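Local structure of probable fumarate reductase Ifc3 (1QO8) at residues A[190-194]-A[195-199]; A[533-536]-A[537-541]; A[7-10]-A[11-14]. The protein catalyses the one-way reduction of fumarate to succinate in vitro, using FAD and four covalently bound c-type hemes to carry electrons. All coordinates share one frame; numbering follows the deposited sequence.

Contact 1. Residues A[190-194]-A[195-199]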
loop_
_atom_site.group_PDB
_atom_site.type_symbol
_atom_site.label_atom_id
_atom_site.label_comp_id
_atom_site.label_asym_id
_atom_site.label_seq_id
_atom_site.Cartn_x
_atom_site.Cartn_y
_atom_site.Cartn_z
ATOM N N ASP A 190 3.770 12.158 23.444
ATOM C CA ASP A 190 2.545 12.689 22.869
ATOM C C ASP A 190 2.413 12.293 21.408
ATOM O O ASP A 190 1.332 11.953 20.903
ATOM C CB ASP A 190 2.546 14.238 22.982
ATOM C CG ASP A 190 2.269 14.818 24.370
ATOM O OD1 ASP A 190 2.104 14.104 25.373
ATOM O OD2 ASP A 190 2.232 16.069 24.539
ATOM N N ALA A 191 3.510 12.443 20.649
ATOM C CA ALA A 191 3.489 12.040 19.243
ATOM C C ALA A 191 3.222 10.535 19.107
ATOM O O ALA A 191 2.478 10.051 18.230
ATOM C CB ALA A 191 4.830 12.426 18.562
ATOM N N MET A 192 3.918 9.748 19.940
ATOM C CA MET A 192 3.844 8.280 19.774
ATOM C C MET A 192 2.428 7.795 19.984
ATOM O O MET A 192 1.836 6.958 19.319
ATOM C CB MET A 192 4.860 7.593 20.698
ATOM C CG MET A 192 6.300 7.863 20.250
ATOM S SD MET A 192 6.723 7.138 18.654
ATOM C CE MET A 192 6.351 5.396 18.969
ATOM N N LYS A 193 1.805 8.395 21.004
ATOM C CA LYS A 193 0.431 8.132 21.389
ATOM C C LYS A 193 -0.512 8.643 20.303
ATOM O O LYS A 193 -1.504 7.971 19.946
ATOM C CB LYS A 193 0.175 8.832 22.732
ATOM C CG LYS A 193 -1.295 8.769 23.097
ATOM C CD LYS A 193 -1.652 9.452 24.408
ATOM C CE LYS A 193 -3.138 9.212 24.657
ATOM N NZ LYS A 193 -3.681 10.044 25.763
ATOM N N GLY A 194 -0.194 9.857 19.801
ATOM C CA GLY A 194 -1.099 10.402 18.745
ATOM C C GLY A 194 -1.001 9.493 17.503
ATOM O O GLY A 194 -1.974 9.274 16.826
ATOM N N GLY A 195 0.162 8.909 17.214
ATOM C CA GLY A 195 0.322 7.979 16.106
ATOM C C GLY A 195 -0.103 6.547 16.326
ATOM O O GLY A 195 0.299 5.646 15.560
ATOM N N ARG A 196 -0.791 6.217 17.418
ATOM C CA ARG A 196 -1.127 4.870 17.867
ATOM C C ARG A 196 0.057 3.952 18.093
ATOM O O ARG A 196 -0.035 2.729 17.921
ATOM C CB ARG A 196 -2.095 4.107 16.941
ATOM C CG ARG A 196 -3.376 4.897 16.657
ATOM C CD ARG A 196 -4.320 4.166 15.682
ATOM N NE ARG A 196 -5.257 5.191 15.175
ATOM C CZ ARG A 196 -5.983 5.023 14.102
ATOM N NH1 ARG A 196 -5.876 3.833 13.445
ATOM N NH2 ARG A 196 -6.830 5.967 13.639
ATOM N N GLN A 197 1.222 4.470 18.436
ATOM C CA GLN A 197 2.434 3.802 18.786
ATOM C C GLN A 197 3.091 3.210 17.539
ATOM O O GLN A 197 4.067 2.501 17.705
ATOM C CB GLN A 197 2.338 2.777 19.932
ATOM C CG GLN A 197 1.839 3.360 21.244
ATOM C CD GLN A 197 2.795 4.324 21.930
ATOM O OE1 GLN A 197 2.363 5.212 22.669
ATOM N NE2 GLN A 197 4.093 4.269 21.767
ATOM N N GLN A 198 2.793 3.681 16.346
ATOM C CA GLN A 198 3.343 3.137 15.093
ATOM C C GLN A 198 4.486 3.966 14.515
ATOM O O GLN A 198 5.183 3.505 13.572
ATOM C CB GLN A 198 2.168 3.041 14.130
ATOM C CG GLN A 198 1.143 1.945 14.485
ATOM C CD GLN A 198 1.797 0.580 14.475
ATOM O OE1 GLN A 198 2.684 0.240 13.697
ATOM N NE2 GLN A 198 1.499 -0.338 15.355
ATOM N N ASN A 199 4.666 5.182 15.049
ATOM C CA ASN A 199 5.665 6.095 14.557
ATOM C C ASN A 199 7.046 5.432 14.739
ATOM O O ASN A 199 7.218 4.727 15.709
ATOM C CB ASN A 199 5.832 7.471 15.219
ATOM C CG ASN A 199 4.553 8.158 15.636
ATOM O OD1 ASN A 199 4.299 9.378 15.475
ATOM N ND2 ASN A 199 3.723 7.403 16.295
#
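Met192 and Gln197 meet where a Schellman motif ends helix 184-194. Gln197 N donates to Met192 O at 2.7 Å, while Arg196 N reaches Lys193 O at 3.2 Å from above the carbonyl plane. One step earlier, Gly195 N still makes a helical bond to Ala191 O at 2.8 Å. Above this backbone the two side chains cross at about a right angle, the Gln197 amide lying against Met192 with NE2 3.6 Å from CB. Bends in the Met192 chain (chi2 -66°, chi3 -57°) carry its thioether past Asn199, which runs the opposite way and sets CB 3.6 Å from SD. A flexible, apolar methionine suits this place, since its side chain also touches Ile201 and Val204 of helix 201-220. Replacing Asn199 with an alanine would remove the amide group lying between Ala191 O and the Met192 sulfur and would probably leave a gap beside the helix end. Gly195 is well chosen, since a side chain there would collide with that same amide group. Arg196 and Gln197, both with positive phi, form the middle of a type I' turn from Gly195 to Gln198. Farther out, the Arg196 guanidinium leaves the turn for the second subunit, where NH1 bonds to Ser518 OG and Leu516 O. Met192 CE comes to rest 3.4 Å from Asn199 O.

Contact 2. Residues A[533-536]-A[537-541]. With FAD (flavin-adenine dinucleotide), chain G.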
loop_
_atom_site.group_PDB
_atom_site.type_symbol
_atom_site.label_atom_id
_atom_site.label_comp_id
_atom_site.label_asym_id
_atom_site.label_seq_id
_atom_site.Cartn_x
_atom_site.Cartn_y
_atom_site.Cartn_z
ATOM N N GLY A 533 6.293 7.400 8.407
ATOM C CA GLY A 533 7.106 7.169 9.576
ATOM C C GLY A 533 7.206 8.228 10.661
ATOM O O GLY A 533 7.457 7.890 11.840
ATOM N N VAL A 534 7.175 9.511 10.447
ATOM C CA VAL A 534 7.261 10.531 11.493
ATOM C C VAL A 534 5.993 10.507 12.359
ATOM O O VAL A 534 6.053 10.597 13.552
ATOM C CB VAL A 534 7.481 11.920 10.843
ATOM C CG1 VAL A 534 7.551 12.964 11.988
ATOM C CG2 VAL A 534 8.808 11.894 10.112
ATOM N N HIS A 535 4.818 10.320 11.761
ATOM C CA HIS A 535 3.524 10.421 12.351
ATOM C C HIS A 535 2.801 9.101 12.614
ATOM O O HIS A 535 1.710 9.108 13.216
ATOM C CB HIS A 535 2.594 11.289 11.459
ATOM C CG HIS A 535 3.197 12.624 11.180
ATOM N ND1 HIS A 535 3.559 13.016 9.889
ATOM C CD2 HIS A 535 3.546 13.639 12.026
ATOM C CE1 HIS A 535 4.059 14.238 9.929
ATOM N NE2 HIS A 535 4.085 14.618 11.215
ATOM N N GLY A 536 3.476 7.983 12.332
ATOM C CA GLY A 536 2.763 6.707 12.440
ATOM C C GLY A 536 1.374 6.755 11.870
ATOM O O GLY A 536 1.201 7.127 10.692
ATOM N N TYR A 537 0.373 6.278 12.591
ATOM C CA TYR A 537 -0.988 6.211 12.001
ATOM C C TYR A 537 -1.760 7.497 12.158
ATOM O O TYR A 537 -2.891 7.538 11.655
ATOM C CB TYR A 537 -1.787 5.034 12.608
ATOM C CG TYR A 537 -1.347 3.640 12.242
ATOM C CD1 TYR A 537 -0.190 3.407 11.495
ATOM C CD2 TYR A 537 -2.111 2.526 12.613
ATOM C CE1 TYR A 537 0.186 2.120 11.146
ATOM C CE2 TYR A 537 -1.745 1.222 12.276
ATOM C CZ TYR A 537 -0.600 1.034 11.532
ATOM O OH TYR A 537 -0.196 -0.217 11.147
ATOM N N ASN A 538 -1.244 8.583 12.754
ATOM C CA ASN A 538 -2.145 9.778 12.848
ATOM C C ASN A 538 -1.295 10.987 13.106
ATOM O O ASN A 538 -0.578 10.980 14.119
ATOM C CB ASN A 538 -3.171 9.556 13.958
ATOM C CG ASN A 538 -4.130 10.738 14.060
ATOM O OD1 ASN A 538 -4.795 11.155 13.122
ATOM N ND2 ASN A 538 -4.127 11.397 15.210
ATOM N N ARG A 539 -1.356 12.002 12.247
ATOM C CA ARG A 539 -0.525 13.215 12.450
ATOM C C ARG A 539 -1.184 14.058 13.562
ATOM O O ARG A 539 -2.388 14.272 13.378
ATOM C CB ARG A 539 -0.523 14.034 11.146
ATOM C CG ARG A 539 0.098 15.427 11.138
ATOM C CD ARG A 539 -0.349 16.325 9.973
ATOM N NE ARG A 539 -1.808 16.521 10.179
ATOM C CZ ARG A 539 -2.436 17.536 10.761
ATOM N NH1 ARG A 539 -1.665 18.563 11.132
ATOM N NH2 ARG A 539 -3.746 17.513 10.978
ATOM N N LEU A 540 -0.445 14.517 14.575
ATOM C CA LEU A 540 -0.926 15.638 15.389
ATOM C C LEU A 540 -0.776 17.027 14.819
ATOM O O LEU A 540 0.222 17.408 14.168
ATOM C CB LEU A 540 -0.138 15.576 16.735
ATOM C CG LEU A 540 -0.348 14.270 17.520
ATOM C CD1 LEU A 540 0.199 14.310 18.939
ATOM C CD2 LEU A 540 -1.853 13.978 17.655
ATOM N N GLY A 541 -1.721 17.920 15.040
ATOM C CA GLY A 541 -1.637 19.344 14.654
ATOM C C GLY A 541 -0.320 19.970 15.113
ATOM O O GLY A 541 0.104 19.759 16.257
HETATM P PA FAD G . 4.093 20.784 0.380
HETATM O O1A FAD G . 4.066 22.064 1.156
HETATM O O2A FAD G . 2.969 20.296 -0.198
HETATM O O5B FAD G . 4.857 21.230 -0.919
HETATM C C5B FAD G . 5.322 20.270 -1.955
HETATM C C4B FAD G . 5.837 21.124 -3.219
HETATM O O4B FAD G . 6.281 20.058 -4.193
HETATM C C3B FAD G . 4.644 21.807 -3.966
HETATM O O3B FAD G . 4.628 23.157 -4.102
HETATM C C2B FAD G . 4.345 20.873 -5.195
HETATM O O2B FAD G . 3.832 21.550 -6.369
HETATM C C1B FAD G . 5.731 20.452 -5.513
HETATM N N9A FAD G . 5.795 19.191 -6.263
HETATM C C8A FAD G . 4.999 18.080 -6.141
HETATM N N7A FAD G . 5.259 17.182 -7.051
HETATM C C5A FAD G . 6.286 17.713 -7.825
HETATM C C6A FAD G . 6.960 17.254 -9.037
HETATM N N6A FAD G . 6.715 16.116 -9.624
HETATM N N1A FAD G . 7.942 18.081 -9.477
HETATM C C2A FAD G . 8.183 19.328 -8.946
HETATM N N3A FAD G . 7.592 19.835 -7.841
HETATM C C4A FAD G . 6.644 18.985 -7.362
HETATM N N1 FAD G . 0.412 20.713 9.681
HETATM C C2 FAD G . 0.903 21.215 10.782
HETATM O O2 FAD G . 1.755 20.762 11.474
HETATM N N3 FAD G . 0.450 22.455 11.326
HETATM C C4 FAD G . -0.542 23.100 10.594
HETATM O O4 FAD G . -1.006 24.121 11.015
HETATM C C4X FAD G . -1.115 22.482 9.401
HETATM N N5 FAD G . -2.118 23.086 8.744
HETATM C C5X FAD G . -2.606 22.569 7.592
HETATM C C6 FAD G . -3.641 23.260 6.948
HETATM C C7 FAD G . -4.152 22.765 5.773
HETATM C C7M FAD G . -5.254 23.443 5.023
HETATM C C8 FAD G . -3.571 21.567 5.221
HETATM C C8M FAD G . -4.071 21.057 3.904
HETATM C C9 FAD G . -2.537 20.906 5.833
HETATM C C9A FAD G . -2.022 21.373 7.019
HETATM N N10 FAD G . -0.987 20.764 7.757
HETATM C C10 FAD G . -0.527 21.271 8.911
HETATM C "C1'" FAD G . -0.091 19.767 7.089
HETATM C "C2'" FAD G . 1.252 20.458 6.677
HETATM O "O2'" FAD G . 0.768 21.755 6.191
HETATM C "C3'" FAD G . 1.715 19.721 5.396
HETATM O "O3'" FAD G . 1.927 18.328 5.661
HETATM C "C4'" FAD G . 3.207 20.133 5.162
HETATM O "O4'" FAD G . 3.122 21.552 4.831
HETATM C "C5'" FAD G . 3.661 19.374 3.864
HETATM O "O5'" FAD G . 4.969 20.129 3.461
HETATM P P FAD G . 5.870 19.648 2.308
HETATM O O1P FAD G . 7.023 20.625 2.302
HETATM O O2P FAD G . 6.068 18.296 2.584
HETATM O O3P FAD G . 4.988 19.683 1.158
#
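His535 and Arg539 lie side by side and point the same way, the aliphatic part of the arginine spread over one face of the imidazole. Arg539 CG sits 4.0 Å from the ring centroid, 11° off the normal, in a CH-pi contact, and Arg539 CB is 4.0 Å from His535 CG. Val534 CG1 touches the opposite face nearer the rim, so the ring is held between two aliphatic groups, while the His500 ring meets it nearly at a right angle. Beyond CG the arginine leaves the histidine: its chain bends at chi3 (64°), the guanidinium is turned 66° from the imidazole plane, and NH1 comes 3.3 Å from FAD N1. A type II' turn from His535 to Asn538 brings the two side chains together, within the FAD-binding domain and just ahead of helix 543-563. It is closed by Asn538 N donating to His535 O at 3.0 Å. Gly536 takes the second position, where positive phi is easy for glycine and where a CB would strike Tyr537 N. The ring of Tyr537 has Gly536 C at its edge and stacks on Trp356, and the Asn538 amide bonds to Gln358. An arginine is long enough here to span from histidine to flavin; Arg539 belongs to the FAD pocket and, by similarity, binds fumarate and succinate.

Contact 3. Residues A[7-10]-A[11-14]. With HEM (protoporphyrin IX containing Fe), chain E.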
loop_
_atom_site.group_PDB
_atom_site.type_symbol
_atom_site.label_atom_id
_atom_site.label_comp_id
_atom_site.label_asym_id
_atom_site.label_seq_id
_atom_site.Cartn_x
_atom_site.Cartn_y
_atom_site.Cartn_z
ATOM N N SER A 7 -1.828 39.820 -27.813
ATOM C CA SER A 7 -2.041 40.569 -29.026
ATOM C C SER A 7 -2.556 41.966 -28.750
ATOM O O SER A 7 -2.182 42.971 -29.386
ATOM C CB SER A 7 -2.884 39.747 -29.996
ATOM O OG SER A 7 -4.270 39.904 -29.792
ATOM N N PHE A 8 -3.434 42.115 -27.745
ATOM C CA PHE A 8 -3.755 43.431 -27.204
ATOM C C PHE A 8 -2.491 44.226 -26.855
ATOM O O PHE A 8 -2.452 45.389 -27.305
ATOM C CB PHE A 8 -4.685 43.319 -25.987
ATOM C CG PHE A 8 -5.087 44.562 -25.286
ATOM C CD1 PHE A 8 -4.299 45.028 -24.241
ATOM C CD2 PHE A 8 -6.242 45.237 -25.657
ATOM C CE1 PHE A 8 -4.702 46.196 -23.598
ATOM C CE2 PHE A 8 -6.648 46.386 -24.975
ATOM C CZ PHE A 8 -5.861 46.851 -23.937
ATOM N N HIS A 9 -1.528 43.656 -26.166
ATOM C CA HIS A 9 -0.340 44.372 -25.813
ATOM C C HIS A 9 0.601 44.616 -27.043
ATOM O O HIS A 9 1.279 45.675 -27.094
ATOM C CB HIS A 9 0.523 43.712 -24.721
ATOM C CG HIS A 9 -0.126 43.840 -23.371
ATOM N ND1 HIS A 9 -1.276 43.087 -23.080
ATOM C CD2 HIS A 9 0.136 44.634 -22.295
ATOM C CE1 HIS A 9 -1.656 43.409 -21.856
ATOM N NE2 HIS A 9 -0.874 44.366 -21.390
ATOM N N ALA A 10 0.843 43.590 -27.850
ATOM C CA ALA A 10 1.660 43.723 -29.054
ATOM C C ALA A 10 1.094 44.811 -29.964
ATOM O O ALA A 10 1.945 45.484 -30.417
ATOM C CB ALA A 10 1.788 42.518 -29.993
ATOM N N ASP A 11 -0.191 44.945 -30.165
ATOM C CA ASP A 11 -0.793 46.008 -30.886
ATOM C C ASP A 11 -0.410 47.388 -30.325
ATOM O O ASP A 11 -0.291 48.316 -31.123
ATOM C CB ASP A 11 -2.311 45.919 -30.915
ATOM C CG ASP A 11 -2.835 44.737 -31.724
ATOM O OD1 ASP A 11 -2.082 44.089 -32.489
ATOM O OD2 ASP A 11 -4.044 44.450 -31.580
ATOM N N MET A 12 -0.218 47.501 -29.020
ATOM C CA MET A 12 0.156 48.788 -28.457
ATOM C C MET A 12 1.660 48.889 -28.580
ATOM O O MET A 12 2.113 50.009 -28.744
ATOM C CB MET A 12 -0.304 48.988 -27.031
ATOM C CG MET A 12 -1.789 48.972 -26.726
ATOM S SD MET A 12 -1.974 49.177 -24.929
ATOM C CE MET A 12 -1.466 47.522 -24.368
ATOM N N GLY A 13 2.419 47.817 -28.502
ATOM C CA GLY A 13 3.872 47.909 -28.303
ATOM C C GLY A 13 4.480 46.992 -29.371
ATOM O O GLY A 13 4.450 47.289 -30.600
ATOM N N SER A 14 4.882 45.805 -28.876
ATOM C CA SER A 14 5.197 44.690 -29.767
ATOM C C SER A 14 5.241 43.397 -28.951
ATOM O O SER A 14 5.175 43.500 -27.715
ATOM C CB SER A 14 6.598 44.918 -30.359
ATOM O OG SER A 14 7.557 44.991 -29.301
HETATM C CHA HEM E . -3.636 46.649 -20.050
HETATM C CHB HEM E . -1.856 42.995 -17.460
HETATM C CHC HEM E . 2.518 43.551 -19.389
HETATM C CHD HEM E . 0.955 47.991 -20.473
HETATM C C1A HEM E . -3.544 45.520 -19.249
HETATM C C2A HEM E . -4.658 44.796 -18.718
HETATM C C3A HEM E . -4.202 43.760 -17.997
HETATM C C4A HEM E . -2.770 43.785 -18.104
HETATM C CMA HEM E . -5.049 42.728 -17.194
HETATM C CAA HEM E . -6.133 45.195 -18.951
HETATM C CBA HEM E . -6.643 45.896 -17.728
HETATM C CGA HEM E . -8.120 46.207 -17.755
HETATM O O1A HEM E . -8.393 47.217 -17.058
HETATM O O2A HEM E . -8.799 45.400 -18.447
HETATM C C1B HEM E . -0.572 42.746 -17.818
HETATM C C2B HEM E . 0.143 41.527 -17.633
HETATM C C3B HEM E . 1.323 41.686 -18.198
HETATM C C4B HEM E . 1.414 43.032 -18.748
HETATM C CMB HEM E . -0.357 40.264 -16.849
HETATM C CAB HEM E . 2.428 40.647 -18.409
HETATM C CBB HEM E . 2.190 39.391 -18.805
HETATM C C1C HEM E . 2.480 44.883 -19.784
HETATM C C2C HEM E . 3.629 45.652 -20.244
HETATM C C3C HEM E . 3.186 46.865 -20.588
HETATM C C4C HEM E . 1.789 46.942 -20.294
HETATM C CMC HEM E . 5.038 45.066 -20.345
HETATM C CAC HEM E . 3.944 48.065 -21.227
HETATM C CBC HEM E . 4.912 47.756 -22.217
HETATM C C1D HEM E . -0.410 48.018 -20.535
HETATM C C2D HEM E . -1.253 49.133 -20.948
HETATM C C3D HEM E . -2.480 48.768 -20.858
HETATM C C4D HEM E . -2.511 47.394 -20.334
HETATM C CMD HEM E . -0.596 50.447 -21.512
HETATM C CAD HEM E . -3.768 49.573 -21.174
HETATM C CBD HEM E . -4.068 50.391 -19.850
HETATM C CGD HEM E . -4.764 51.680 -20.128
HETATM O O1D HEM E . -4.326 52.430 -21.065
HETATM O O2D HEM E . -5.810 51.873 -19.406
HETATM N NA HEM E . -2.380 44.863 -18.859
HETATM N NB HEM E . 0.211 43.599 -18.566
HETATM N NC HEM E . 1.386 45.714 -19.767
HETATM N ND HEM E . -1.212 46.987 -20.137
HETATM FE FE HEM E . -0.488 45.284 -19.368
#
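The imidazole of His9 carries the methyl of Met12 over one face, with CE 4.2 Å from the ring centroid in a CH-pi contact. Heme C4A lies at the edge of the same ring, in its plane, and His9 ND1 in turn lies in plane at the edge of the Phe8 ring. Phe8 receives the methionine obliquely: CE is 3.6 Å from Phe8 CE1, and SD makes a Met-aromatic contact 4.9 Å from the ring centroid. The end of Met12 curls back at chi3 (-74°), which tucks the methyl between the two rings and leaves CE 3.8 Å from heme C2D. Phe8 CE1 also touches the porphyrin, at CHA, while the ring packs edge-to-face with Phe92. Methionine and phenylalanine suit this place because both offer apolar surface to a macrocycle as well as to each other. The three groups are gathered by helix 5-12, in which Asp11 N gives a nearly straight bond to Ser7 O at 2.9 Å. The helix then frays, as Gly13 N makes only weak bonds to the carbonyls of His9 and Ala10. His9 ND1 donates to Met5 O, which fixes the ring's rotation and would probably make NE2 a stronger electron donor. NE2 binds the heme iron at 2.2 Å and His40 is the second axial ligand, the bis-histidine coordination typical of multiheme c3-type cytochromes.

In the fold
From the N terminus, contact 3 comes first, a short helix at the surface of the cytochrome part of the chain that supplies an axial ligand to one heme. Contact 1 follows in the FAD-binding domain, linking helix 184-194 to helix 201-220, and contact 2 comes late, before the final helix 543-563. Each closes only a local turn; they run in series, and none nests or crosses. Contacts 1 and 2, far apart in sequence, have centres about 7 Å apart: Gly195 O and Tyr537 N, 3.0 Å from each other, probably share a hydrogen bond, tying the helix end to the flavin-side loop. Contact 3 lies across the chain's centre, about 53 Å from contact 2, centre to centre.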